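Local structure of ethanolamine kinase Pv091845 (Plasmodium vivax, 2QG7) at residues L57-G62 / K70-K75. The protein probably phosphorylates ethanolamine, the first step of phosphatidylethanolamine synthesis by that route. Sequence-based numbering, arbitrary orientation.
Sequences LRILEG and KELLKK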
loop_
_atom_site.group_PDB
_atom_site.type_symbol
_atom_site.label_atom_id
_atom_site.label_comp_id
_atom_site.label_asym_id
_atom_site.label_seq_id
_atom_site.Cartn_x
_atom_site.Cartn_y
_atom_site.Cartn_z
ATOM N N LEU D 57 20.805 -34.343 2.753
ATOM C CA LEU D 57 21.393 -34.577 1.418
ATOM C C LEU D 57 22.787 -35.215 1.437
ATOM O O LEU D 57 23.481 -35.263 0.419
ATOM C CB LEU D 57 21.418 -33.258 0.597
ATOM C CG LEU D 57 20.116 -32.474 0.366
ATOM C CD1 LEU D 57 20.383 -31.177 -0.358
ATOM C CD2 LEU D 57 19.041 -33.310 -0.371
ATOM N N ARG D 58 23.190 -35.722 2.594
ATOM C CA ARG D 58 24.535 -36.241 2.776
ATOM C C ARG D 58 24.687 -37.609 2.113
ATOM O O ARG D 58 23.844 -38.494 2.275
ATOM C CB ARG D 58 24.867 -36.295 4.277
ATOM C CG ARG D 58 26.336 -36.113 4.572
ATOM C CD ARG D 58 26.566 -35.426 5.909
ATOM N NE ARG D 58 27.797 -34.624 5.860
ATOM C CZ ARG D 58 28.008 -33.514 6.567
ATOM N NH1 ARG D 58 29.159 -32.861 6.413
ATOM N NH2 ARG D 58 27.081 -33.050 7.418
ATOM N N ILE D 59 25.761 -37.769 1.352
ATOM C CA ILE D 59 26.113 -39.059 0.765
ATOM C C ILE D 59 27.387 -39.600 1.463
ATOM O O ILE D 59 28.464 -38.987 1.398
ATOM C CB ILE D 59 26.290 -38.962 -0.777
ATOM C CG1 ILE D 59 24.968 -38.605 -1.436
ATOM C CG2 ILE D 59 26.809 -40.290 -1.373
ATOM C CD1 ILE D 59 25.094 -38.245 -2.888
ATOM N N LEU D 60 27.243 -40.747 2.130
ATOM C CA LEU D 60 28.319 -41.328 2.936
ATOM C C LEU D 60 29.269 -42.174 2.098
ATOM O O LEU D 60 28.949 -42.554 0.957
ATOM C CB LEU D 60 27.765 -42.113 4.139
ATOM C CG LEU D 60 26.653 -41.354 4.894
ATOM C CD1 LEU D 60 25.821 -42.282 5.773
ATOM C CD2 LEU D 60 27.205 -40.209 5.693
ATOM N N GLU D 61 30.447 -42.442 2.673
ATOM C CA GLU D 61 31.520 -43.179 2.004
ATOM C C GLU D 61 31.010 -44.578 1.657
ATOM O O GLU D 61 30.252 -45.192 2.434
ATOM C CB GLU D 61 32.776 -43.206 2.908
ATOM C CG GLU D 61 34.118 -43.662 2.263
ATOM C CD GLU D 61 34.287 -45.202 2.250
ATOM O OE1 GLU D 61 33.601 -45.895 3.066
ATOM O OE2 GLU D 61 35.094 -45.715 1.414
ATOM N N GLY D 62 31.385 -45.053 0.465
ATOM C CA GLY D 62 30.992 -46.388 0.019
ATOM C C GLY D 62 29.638 -46.502 -0.692
ATOM O O GLY D 62 29.426 -47.421 -1.477
ATOM N N LYS D 70 20.178 -39.783 -6.981
ATOM C CA LYS D 70 18.905 -40.119 -7.590
ATOM C C LYS D 70 17.775 -40.172 -6.561
ATOM O O LYS D 70 16.805 -39.427 -6.702
ATOM C CB LYS D 70 19.005 -41.430 -8.371
ATOM C CG LYS D 70 17.757 -41.793 -9.185
ATOM C CD LYS D 70 17.872 -43.193 -9.767
ATOM C CE LYS D 70 18.743 -43.213 -11.059
ATOM N NZ LYS D 70 18.925 -44.589 -11.666
ATOM N N GLU D 71 17.898 -41.024 -5.534
ATOM C CA GLU D 71 16.848 -41.146 -4.492
ATOM C C GLU D 71 16.714 -39.958 -3.515
ATOM O O GLU D 71 15.645 -39.759 -2.911
ATOM C CB GLU D 71 16.908 -42.496 -3.745
ATOM C CG GLU D 71 18.281 -42.868 -3.189
ATOM C CD GLU D 71 18.358 -44.299 -2.663
ATOM O OE1 GLU D 71 19.125 -45.103 -3.274
ATOM O OE2 GLU D 71 17.673 -44.621 -1.641
ATOM N N LEU D 72 17.776 -39.169 -3.371
ATOM C CA LEU D 72 17.716 -37.931 -2.560
ATOM C C LEU D 72 16.968 -36.810 -3.274
ATOM O O LEU D 72 16.316 -35.998 -2.628
ATOM C CB LEU D 72 19.117 -37.444 -2.117
ATOM C CG LEU D 72 19.944 -38.313 -1.140
ATOM C CD1 LEU D 72 21.388 -37.790 -0.980
ATOM C CD2 LEU D 72 19.226 -38.499 0.209
ATOM N N LEU D 73 17.065 -36.785 -4.602
ATOM C CA LEU D 73 16.335 -35.818 -5.434
ATOM C C LEU D 73 14.849 -36.095 -5.448
ATOM O O LEU D 73 14.050 -35.168 -5.564
ATOM C CB LEU D 73 16.857 -35.802 -6.871
ATOM C CG LEU D 73 18.173 -35.064 -7.116
ATOM C CD1 LEU D 73 18.725 -35.423 -8.497
ATOM C CD2 LEU D 73 18.006 -33.590 -6.979
ATOM N N LYS D 74 14.499 -37.375 -5.349
ATOM C CA LYS D 74 13.108 -37.839 -5.346
ATOM C C LYS D 74 12.481 -37.690 -3.966
ATOM O O LYS D 74 11.273 -37.481 -3.850
ATOM C CB LYS D 74 13.033 -39.309 -5.772
ATOM C CG LYS D 74 13.562 -39.593 -7.166
ATOM C CD LYS D 74 12.491 -39.316 -8.246
ATOM C CE LYS D 74 13.231 -39.224 -9.629
ATOM N NZ LYS D 74 12.176 -38.919 -10.665
ATOM N N LYS D 75 13.298 -37.798 -2.922
ATOM C CA LYS D 75 12.788 -37.668 -1.561
ATOM C C LYS D 75 12.574 -36.223 -1.100
ATOM O O LYS D 75 11.683 -35.974 -0.289
ATOM C CB LYS D 75 13.663 -38.443 -0.562
ATOM C CG LYS D 75 13.066 -38.512 0.895
ATOM C CD LYS D 75 13.594 -39.729 1.658
ATOM C CE LYS D 75 14.887 -39.420 2.379
ATOM N NZ LYS D 75 15.282 -40.563 3.268
#
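L72 reaches out from helix 65-75 and lays its CD1 methyl against the loop residues L57, R58 and I59, which pass in front of the helix before the chain turns back to enter it. The methyl meets both backbone and side chain: CD1 of L72 is 3.6 Å from the carbonyl O of L57, 4.1 Å from the O of R58 and 3.7 Å from CG1 of I59. CB of L72 already points toward the loop, and CG, anti to the carbonyl carbon (chi1 -66°), carries CD1 on to it. I59 meets it obliquely with CG1 of its longer arm. Its CG1 lies beside the backbone N and CG2 anti to it, and the nearly straight arm (chi2 169°) carries CD1 to 4.2 Å from CD1 of L72. L57 contributes less with its side chain: CD2 comes only to 4.5 Å from CB of L72, although the two CA atoms, 6.4 Å apart, are the nearest pair of the backbones. No hydrogen bond joins 57-62 to 70-75; the contact rests mainly on van der Waals contact of one methyl with two carbonyl oxygens and the I59 side chain. It belongs to the N-terminal region of the kinase-like fold, its centre about 32 Å from the centre of the chain, where the lead-in loop and helix 65-75 both pack on helix 84-98. There L57 rests on T86, I59 on Y93 and L73 on V94; L57 and L73 are buried. The carbonyl O of L57 that L72 approaches also accepts a hydrogen bond from the hydroxyl of Y93, which ties the loop to the long helix. CB of R58 points away from the helix, and NH1 makes a long, weak ion pair with OE1 of E54.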